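PDB 4FD5: arylalkylamine N-Acetyltransferase 2 from Aedes aegypti, which probably transfers acetyl or long-chain acyl groups from coenzyme A thioesters to the amino group of arylalkylamines such as dopamine and serotonin. Local coordinates for residues A[64-69]-A[156-161]; A[12-17]-A[76-81]; A[150-155]-A[181-186]. All blocks are in the same frame, centred on the assembly; numbering follows the deposited sequence.

Contact 1: residues A[64-69]-A[156-161]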
loop_
_atom_site.group_PDB
_atom_site.type_symbol
_atom_site.label_atom_id
_atom_site.label_comp_id
_atom_site.label_asym_id
_atom_site.label_seq_id
_atom_site.Cartn_x
_atom_site.Cartn_y
_atom_site.Cartn_z
ATOM N N VAL A 64 0.692 -13.503 0.192
ATOM C CA VAL A 64 -0.601 -13.121 0.776
ATOM C C VAL A 64 -1.303 -12.035 -0.029
ATOM O O VAL A 64 -2.258 -11.421 0.465
ATOM C CB VAL A 64 -0.516 -12.701 2.271
ATOM C CG1 VAL A 64 -0.183 -13.909 3.156
ATOM C CG2 VAL A 64 0.498 -11.583 2.476
ATOM N N SER A 65 -0.842 -11.797 -1.259
ATOM C CA SER A 65 -1.485 -10.800 -2.115
ATOM C C SER A 65 -2.640 -11.416 -2.901
ATOM O O SER A 65 -2.619 -12.605 -3.209
ATOM C CB SER A 65 -0.471 -10.193 -3.086
ATOM O OG SER A 65 0.582 -9.572 -2.365
ATOM N N ILE A 66 -3.633 -10.594 -3.250
ATOM C CA ILE A 66 -4.817 -11.077 -3.969
ATOM C C ILE A 66 -4.935 -10.359 -5.312
ATOM O O ILE A 66 -4.679 -9.165 -5.395
ATOM C CB ILE A 66 -6.094 -10.757 -3.177
ATOM C CG1 ILE A 66 -6.000 -11.269 -1.738
ATOM C CG2 ILE A 66 -7.328 -11.304 -3.898
ATOM C CD1 ILE A 66 -5.987 -12.737 -1.621
ATOM N N MET A 67 -5.274 -11.087 -6.371
ATOM C CA MET A 67 -5.636 -10.481 -7.640
ATOM C C MET A 67 -7.088 -10.780 -7.987
ATOM O O MET A 67 -7.642 -11.850 -7.646
ATOM C CB MET A 67 -4.730 -10.972 -8.783
ATOM C CG MET A 67 -4.701 -12.469 -8.924
ATOM S SD MET A 67 -3.538 -12.944 -10.223
ATOM C CE MET A 67 -3.821 -14.725 -10.240
ATOM N N ALA A 68 -7.699 -9.795 -8.635
ATOM C CA ALA A 68 -8.944 -9.971 -9.342
ATOM C C ALA A 68 -8.575 -10.133 -10.804
ATOM O O ALA A 68 -7.945 -9.251 -11.422
ATOM C CB ALA A 68 -9.848 -8.751 -9.159
ATOM N N ILE A 69 -8.974 -11.279 -11.341
ATOM C CA ILE A 69 -8.594 -11.665 -12.689
ATOM C C ILE A 69 -9.846 -12.011 -13.513
ATOM O O ILE A 69 -10.759 -12.679 -13.031
ATOM C CB ILE A 69 -7.535 -12.808 -12.619
ATOM C CG1 ILE A 69 -6.947 -13.094 -13.992
ATOM C CG2 ILE A 69 -8.114 -14.043 -12.009
ATOM C CD1 ILE A 69 -5.664 -13.913 -13.917
ATOM N N GLU A 156 -8.856 -9.755 3.915
ATOM C CA GLU A 156 -9.172 -10.063 5.304
ATOM C C GLU A 156 -9.467 -11.543 5.492
ATOM O O GLU A 156 -9.025 -12.137 6.478
ATOM C CB GLU A 156 -10.333 -9.225 5.818
ATOM C CG GLU A 156 -10.661 -9.545 7.270
ATOM C CD GLU A 156 -11.721 -8.641 7.860
ATOM O OE1 GLU A 156 -11.850 -7.489 7.398
ATOM O OE2 GLU A 156 -12.430 -9.101 8.792
ATOM N N GLU A 157 -10.206 -12.128 4.546
ATOM C CA GLU A 157 -10.474 -13.575 4.592
ATOM C C GLU A 157 -9.174 -14.385 4.639
ATOM O O GLU A 157 -9.026 -15.299 5.463
ATOM C CB GLU A 157 -11.342 -14.005 3.409
ATOM C CG GLU A 157 -12.762 -13.452 3.451
ATOM C CD GLU A 157 -13.575 -13.812 2.208
ATOM O OE1 GLU A 157 -13.053 -14.532 1.335
ATOM O OE2 GLU A 157 -14.734 -13.365 2.099
ATOM N N LEU A 158 -8.223 -14.032 3.775
ATOM C CA LEU A 158 -6.932 -14.722 3.759
ATOM C C LEU A 158 -6.152 -14.473 5.052
ATOM O O LEU A 158 -5.572 -15.390 5.613
ATOM C CB LEU A 158 -6.101 -14.297 2.547
ATOM C CG LEU A 158 -4.749 -14.999 2.430
ATOM C CD1 LEU A 158 -4.917 -16.514 2.381
ATOM C CD2 LEU A 158 -3.984 -14.482 1.203
ATOM N N ALA A 159 -6.128 -13.226 5.512
ATOM C CA ALA A 159 -5.443 -12.887 6.754
ATOM C C ALA A 159 -5.958 -13.755 7.902
ATOM O O ALA A 159 -5.171 -14.302 8.664
ATOM C CB ALA A 159 -5.632 -11.403 7.086
ATOM N N LEU A 160 -7.279 -13.873 8.010
ATOM C CA LEU A 160 -7.901 -14.660 9.074
ATOM C C LEU A 160 -7.516 -16.134 8.939
ATOM O O LEU A 160 -7.180 -16.804 9.923
ATOM C CB LEU A 160 -9.418 -14.508 9.043
ATOM C CG LEU A 160 -10.047 -13.314 9.725
ATOM C CD1 LEU A 160 -11.558 -13.258 9.460
ATOM C CD2 LEU A 160 -9.757 -13.332 11.224
ATOM N N ASP A 161 -7.576 -16.638 7.715
ATOM C CA ASP A 161 -7.191 -18.022 7.458
ATOM C C ASP A 161 -5.740 -18.324 7.858
ATOM O O ASP A 161 -5.442 -19.434 8.326
ATOM C CB ASP A 161 -7.435 -18.367 5.994
ATOM C CG ASP A 161 -7.485 -19.859 5.757
ATOM O OD1 ASP A 161 -8.425 -20.510 6.271
ATOM O OD2 ASP A 161 -6.587 -20.366 5.062
#

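Contact 2: residues A[12-17]-A[76-81]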
loop_
_atom_site.group_PDB
_atom_site.type_symbol
_atom_site.label_atom_id
_atom_site.label_comp_id
_atom_site.label_asym_id
_atom_site.label_seq_id
_atom_site.Cartn_x
_atom_site.Cartn_y
_atom_site.Cartn_z
ATOM N N GLU A 12 -7.932 -14.597 -6.636
ATOM C CA GLU A 12 -6.930 -15.628 -6.387
ATOM C C GLU A 12 -5.751 -15.049 -5.622
ATOM O O GLU A 12 -5.444 -13.873 -5.751
ATOM C CB GLU A 12 -6.405 -16.196 -7.708
ATOM C CG GLU A 12 -7.472 -16.734 -8.664
ATOM C CD GLU A 12 -8.087 -18.034 -8.180
ATOM O OE1 GLU A 12 -7.499 -18.679 -7.284
ATOM O OE2 GLU A 12 -9.160 -18.413 -8.698
ATOM N N THR A 13 -5.075 -15.888 -4.848
ATOM C CA THR A 13 -3.800 -15.481 -4.256
ATOM C C THR A 13 -2.778 -15.391 -5.391
ATOM O O THR A 13 -2.775 -16.239 -6.279
ATOM C CB THR A 13 -3.349 -16.493 -3.185
ATOM O OG1 THR A 13 -4.353 -16.592 -2.163
ATOM C CG2 THR A 13 -2.017 -16.065 -2.564
ATOM N N ILE A 14 -1.913 -14.374 -5.381
ATOM C CA ILE A 14 -1.005 -14.159 -6.509
ATOM C C ILE A 14 0.207 -15.057 -6.402
ATOM O O ILE A 14 0.973 -14.959 -5.441
ATOM C CB ILE A 14 -0.529 -12.688 -6.611
ATOM C CG1 ILE A 14 -1.753 -11.760 -6.615
ATOM C CG2 ILE A 14 0.291 -12.490 -7.891
ATOM C CD1 ILE A 14 -1.430 -10.280 -6.699
ATOM N N SER A 15 0.355 -15.935 -7.388
ATOM C CA SER A 15 1.469 -16.879 -7.457
ATOM C C SER A 15 2.540 -16.335 -8.382
ATOM O O SER A 15 2.305 -15.382 -9.120
ATOM C CB SER A 15 0.975 -18.232 -7.982
ATOM O OG SER A 15 0.664 -18.132 -9.360
ATOM N N SER A 16 3.718 -16.951 -8.362
ATOM C CA SER A 16 4.862 -16.398 -9.097
ATOM C C SER A 16 4.644 -16.275 -10.611
ATOM O O SER A 16 5.230 -15.396 -11.248
ATOM C CB SER A 16 6.145 -17.195 -8.807
ATOM O OG SER A 16 6.080 -18.514 -9.338
ATOM N N LYS A 17 3.817 -17.151 -11.186
ATOM C CA LYS A 17 3.568 -17.097 -12.623
ATOM C C LYS A 17 2.878 -15.798 -13.031
ATOM O O LYS A 17 2.884 -15.428 -14.191
ATOM C CB LYS A 17 2.753 -18.304 -13.090
ATOM C CG LYS A 17 3.513 -19.611 -12.982
ATOM C CD LYS A 17 2.879 -20.654 -13.884
ATOM C CE LYS A 17 3.645 -21.976 -13.832
ATOM N NZ LYS A 17 3.042 -22.996 -14.731
ATOM N N ALA A 76 -7.568 -7.490 -13.380
ATOM C CA ALA A 76 -8.545 -6.413 -13.204
ATOM C C ALA A 76 -8.132 -5.538 -12.035
ATOM O O ALA A 76 -8.369 -4.319 -12.032
ATOM C CB ALA A 76 -9.933 -6.974 -12.993
ATOM N N GLY A 77 -7.521 -6.153 -11.026
ATOM C CA GLY A 77 -7.048 -5.335 -9.912
ATOM C C GLY A 77 -6.229 -6.165 -8.951
ATOM O O GLY A 77 -6.246 -7.385 -9.047
ATOM N N VAL A 78 -5.516 -5.523 -8.031
ATOM C CA VAL A 78 -4.751 -6.260 -7.021
ATOM C C VAL A 78 -4.777 -5.586 -5.645
ATOM O O VAL A 78 -4.944 -4.370 -5.523
ATOM C CB VAL A 78 -3.272 -6.423 -7.426
ATOM C CG1 VAL A 78 -3.159 -7.271 -8.704
ATOM C CG2 VAL A 78 -2.595 -5.065 -7.573
ATOM N N ALA A 79 -4.571 -6.409 -4.622
ATOM C CA ALA A 79 -4.203 -5.948 -3.295
ATOM C C ALA A 79 -2.873 -6.598 -2.974
ATOM O O ALA A 79 -2.811 -7.813 -2.782
ATOM C CB ALA A 79 -5.238 -6.378 -2.276
ATOM N N LEU A 80 -1.808 -5.805 -2.964
ATOM C CA LEU A 80 -0.501 -6.340 -2.596
ATOM C C LEU A 80 -0.385 -6.157 -1.096
ATOM O O LEU A 80 -0.451 -5.017 -0.590
ATOM C CB LEU A 80 0.641 -5.622 -3.310
ATOM C CG LEU A 80 1.105 -6.244 -4.626
ATOM C CD1 LEU A 80 -0.007 -6.249 -5.627
ATOM C CD2 LEU A 80 2.345 -5.575 -5.187
ATOM N N ASN A 81 -0.179 -7.291 -0.421
ATOM C CA ASN A 81 -0.169 -7.362 1.032
ATOM C C ASN A 81 1.133 -7.961 1.517
ATOM O O ASN A 81 1.656 -8.901 0.912
ATOM C CB ASN A 81 -1.319 -8.237 1.535
ATOM C CG ASN A 81 -2.672 -7.766 1.034
ATOM O OD1 ASN A 81 -2.970 -6.567 1.045
ATOM N ND2 ASN A 81 -3.486 -8.699 0.564
#

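Contact 3: residues A[150-155]-A[181-186]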
loop_
_atom_site.group_PDB
_atom_site.type_symbol
_atom_site.label_atom_id
_atom_site.label_comp_id
_atom_site.label_asym_id
_atom_site.label_seq_id
_atom_site.Cartn_x
_atom_site.Cartn_y
_atom_site.Cartn_z
ATOM N N LYS A 150 -13.992 -5.471 -2.610
ATOM C CA LYS A 150 -13.921 -6.933 -2.612
ATOM C C LYS A 150 -12.491 -7.443 -2.411
ATOM O O LYS A 150 -12.282 -8.444 -1.737
ATOM C CB LYS A 150 -14.514 -7.508 -3.889
ATOM C CG LYS A 150 -16.002 -7.200 -4.056
ATOM C CD LYS A 150 -16.531 -7.810 -5.358
ATOM C CE LYS A 150 -17.998 -7.469 -5.593
ATOM N NZ LYS A 150 -18.862 -8.022 -4.516
ATOM N N LEU A 151 -11.518 -6.753 -2.990
ATOM C CA LEU A 151 -10.117 -7.124 -2.810
ATOM C C LEU A 151 -9.697 -7.033 -1.356
ATOM O O LEU A 151 -8.971 -7.901 -0.860
ATOM C CB LEU A 151 -9.213 -6.267 -3.702
ATOM C CG LEU A 151 -9.183 -6.648 -5.170
ATOM C CD1 LEU A 151 -8.581 -5.521 -5.997
ATOM C CD2 LEU A 151 -8.394 -7.955 -5.338
ATOM N N ILE A 152 -10.163 -5.996 -0.662
ATOM C CA ILE A 152 -9.843 -5.894 0.758
ATOM C C ILE A 152 -10.595 -6.966 1.572
ATOM O O ILE A 152 -10.045 -7.550 2.495
ATOM C CB ILE A 152 -10.136 -4.479 1.297
ATOM C CG1 ILE A 152 -9.270 -3.449 0.554
ATOM C CG2 ILE A 152 -9.836 -4.418 2.772
ATOM C CD1 ILE A 152 -7.788 -3.817 0.517
ATOM N N GLU A 153 -11.849 -7.228 1.212
ATOM C CA GLU A 153 -12.619 -8.291 1.867
ATOM C C GLU A 153 -11.928 -9.654 1.739
ATOM O O GLU A 153 -11.820 -10.406 2.719
ATOM C CB GLU A 153 -14.033 -8.338 1.294
ATOM C CG GLU A 153 -14.898 -7.166 1.735
ATOM C CD GLU A 153 -16.218 -7.075 0.989
ATOM O OE1 GLU A 153 -16.376 -7.769 -0.029
ATOM O OE2 GLU A 153 -17.093 -6.297 1.428
ATOM N N LYS A 154 -11.448 -9.962 0.534
ATOM C CA LYS A 154 -10.728 -11.210 0.271
ATOM C C LYS A 154 -9.394 -11.239 1.018
ATOM O O LYS A 154 -8.959 -12.303 1.504
ATOM C CB LYS A 154 -10.512 -11.410 -1.234
ATOM C CG LYS A 154 -11.811 -11.643 -2.028
ATOM C CD LYS A 154 -12.372 -13.048 -1.775
ATOM C CE LYS A 154 -13.564 -13.365 -2.689
ATOM N NZ LYS A 154 -13.932 -14.814 -2.629
ATOM N N SER A 155 -8.763 -10.068 1.121
ATOM C CA SER A 155 -7.523 -9.936 1.879
ATOM C C SER A 155 -7.762 -10.253 3.349
ATOM O O SER A 155 -6.964 -10.941 3.961
ATOM C CB SER A 155 -6.929 -8.528 1.724
ATOM O OG SER A 155 -6.477 -8.329 0.390
ATOM N N SER A 181 -12.106 2.366 5.422
ATOM C CA SER A 181 -13.013 2.902 6.449
ATOM C C SER A 181 -14.347 2.178 6.404
ATOM O O SER A 181 -14.919 1.812 7.443
ATOM C CB SER A 181 -13.259 4.398 6.220
ATOM O OG SER A 181 -12.128 5.170 6.554
ATOM N N SER A 182 -14.857 1.971 5.192
ATOM C CA SER A 182 -16.134 1.290 5.014
ATOM C C SER A 182 -16.088 -0.156 5.485
ATOM O O SER A 182 -17.133 -0.760 5.775
ATOM C CB SER A 182 -16.577 1.344 3.553
ATOM O OG SER A 182 -15.927 0.362 2.764
ATOM N N LEU A 183 -14.880 -0.715 5.538
ATOM C CA LEU A 183 -14.701 -2.078 6.051
ATOM C C LEU A 183 -14.228 -2.172 7.514
ATOM O O LEU A 183 -13.762 -3.225 7.963
ATOM C CB LEU A 183 -13.741 -2.843 5.139
ATOM C CG LEU A 183 -14.270 -3.056 3.731
ATOM C CD1 LEU A 183 -13.163 -3.550 2.796
ATOM C CD2 LEU A 183 -15.435 -4.033 3.772
ATOM N N GLY A 184 -14.351 -1.070 8.255
ATOM C CA GLY A 184 -14.086 -1.085 9.680
ATOM C C GLY A 184 -12.684 -0.698 10.117
ATOM O O GLY A 184 -12.356 -0.813 11.298
ATOM N N PHE A 185 -11.845 -0.250 9.188
ATOM C CA PHE A 185 -10.532 0.249 9.584
ATOM C C PHE A 185 -10.677 1.588 10.292
ATOM O O PHE A 185 -11.535 2.401 9.927
ATOM C CB PHE A 185 -9.598 0.376 8.375
ATOM C CG PHE A 185 -9.040 -0.937 7.887
ATOM C CD1 PHE A 185 -9.875 -1.910 7.360
ATOM C CD2 PHE A 185 -7.677 -1.191 7.951
ATOM C CE1 PHE A 185 -9.358 -3.130 6.901
ATOM C CE2 PHE A 185 -7.153 -2.405 7.497
ATOM C CZ PHE A 185 -7.993 -3.367 6.960
ATOM N N ILE A 186 -9.831 1.788 11.301
ATOM C CA ILE A 186 -9.839 2.969 12.158
ATOM C C ILE A 186 -8.525 3.712 11.980
ATOM O O ILE A 186 -7.459 3.091 11.919
ATOM C CB ILE A 186 -9.938 2.540 13.644
ATOM C CG1 ILE A 186 -11.214 1.732 13.878
ATOM C CG2 ILE A 186 -9.847 3.746 14.578
ATOM C CD1 ILE A 186 -12.441 2.400 13.347
#

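Contact 1: residues A[64-69]-A[156-161]
L158 meets V64 and I66 through one methyl, CD2, which reaches from the helix to V64, just before strand 66-69, and to I66, the first residue of that strand. L158 lies in the last turn of helix 147-161. E156 starts this stretch on a different flank: its OE1 forms a salt bridge with K219 NZ, tying the helix to strand 213-220. Then comes L158, which carries the whole contact. Its CG lies anti to the backbone N (chi1 -178°), and CD2 in turn is anti to CA, so this branch is extended away from the helix. CD2 rests on the backbone of V64, 3.6 Å from V64 O and 3.7 Å from V64 CA, and also brushes the valine's branch point, with V64 CB at 4.0 Å. CD2 also meets I66 CD1 at 3.9 Å. In I66, CG1 lies beside the backbone N and the ethyl arm bends at CG1 (chi2 -68°); the side chain runs past L158 in the opposite direction, so the two lie alongside each other. V64 O is approached by a methyl but is not left to it: N81 ND2 donates a hydrogen bond to this oxygen. After L158, A159 touches F131 of strand 129-138, the same aromatic residue that V64 touches. The helix backbone carries on in regular fashion, with L160 N bonded to E156 O. All told, the last turn of helix 147-161, through L158, lies against the start of strand 66-69 and the residues leading into it, L158 also touching T13 of edge strand 10-13, while the backbone of I66 pairs with A79 of strand 75-85 on the inner side.

Contact 2: residues A[12-17]-A[76-81]
I14 touches V78 and L80 although the strand it follows, 10-13, is not next to 75-85: strand 66-69 lies between the two in the sheet, and the side chains meet across it. The nearest CA atoms, those of I14 and V78, are 8.8 Å apart, so the backbones cannot pair and the gap is closed by side-chain length alone. I14 sits just past the end of its strand, with its backbone still bonded to S65, which leads into the intervening strand. Its ethyl arm is stretched out, CD1 lying anti to CA (chi2 180°), and that methyl does the reaching. It arrives 4.0 Å from V78 CG1, the valine branch that stands anti to the carbonyl carbon, and the two side chains cross at about a right angle. Farther along, I14 CD1 comes within 4.4 Å of L80 CD1, a looser touch. L80 has a first torsion of -93°, away from the staggered positions, and its side chain also touches V22 and L26 of helix 19-29 and T59 and L60 of helix 50-60. I14 itself packs on V22 and L60, and V78 on H25, so the three residues belong to one oily layer between the sheet and these two helices. The intervening strand 66-69 is held to 75-85 with an irregularity at its far end: A76 and G77 both face A68, a classic beta bulge. N81 has a different role, its ND2 donating to S155 OG. The layer of side chains under helices 19-29 and 50-60 covers one face of the N-terminal part of the mixed sheet of the GNAT acetyltransferase fold.

Contact 3: residues A[150-155]-A[181-186]
I152 and L183 make the tight part of this contact, with I152 CG2 only 3.4 Å from L183 CD1, closer than methyls usually come. L183 CD1 also lies 3.5 Å from I152 CB, so it is pressed onto the branch point of the isoleucine. The leucine gets there with CG anti to the carbonyl carbon and CD1 extended beyond it (chi2 168°). Meanwhile the other arm of I152 leads away from this segment, and its side chain packs on I133 and L136 of strand 129-138. F185 is a more distant partner: its CE1 is 4.4 Å from I152 CG2, which approaches the ring obliquely. The other side is looser and partly open to solvent. There E153 crosses L183 at about a right angle, its CG 3.8 Å and its OE2 3.7 Å from L183 CD2, a carboxylate lying beside a methyl with no polar bond between the two. G184 closes the helix before it as the C-prime residue of a Schellman motif, and L183 O accepts from K219 NZ. Within helix 147-161, S155 OG donates to L151 O at 2.8 Å, reaching it from the face opposite S155 N. Across the two segments the contact is mainly carbon against carbon, consistent with shape and burial, more than directed bonds, governing how this helix fits the turn after helix 174-182.

In the fold
Contacts 1 and 3 share helix 147-161: its last turn meets V64 and the start of strand 66-69, and the earlier ones meet the turn after helix 174-182. Contact 2 lies on the other face of the sheet, beneath helices 19-29 and 50-60. Contacts 1 and 2 are buried, while contact 3 is partly open. The side chains that meet in contacts 1 and 2 are all apolar; contact 3 adds a carboxylate at its rim. A polar link joins contacts 1 and 2 directly, a hydrogen bond between S65 OG and N81 N. L151, in segment 150-155, packs on I66 and beside G77 and V78, so it touches segments of both other contacts.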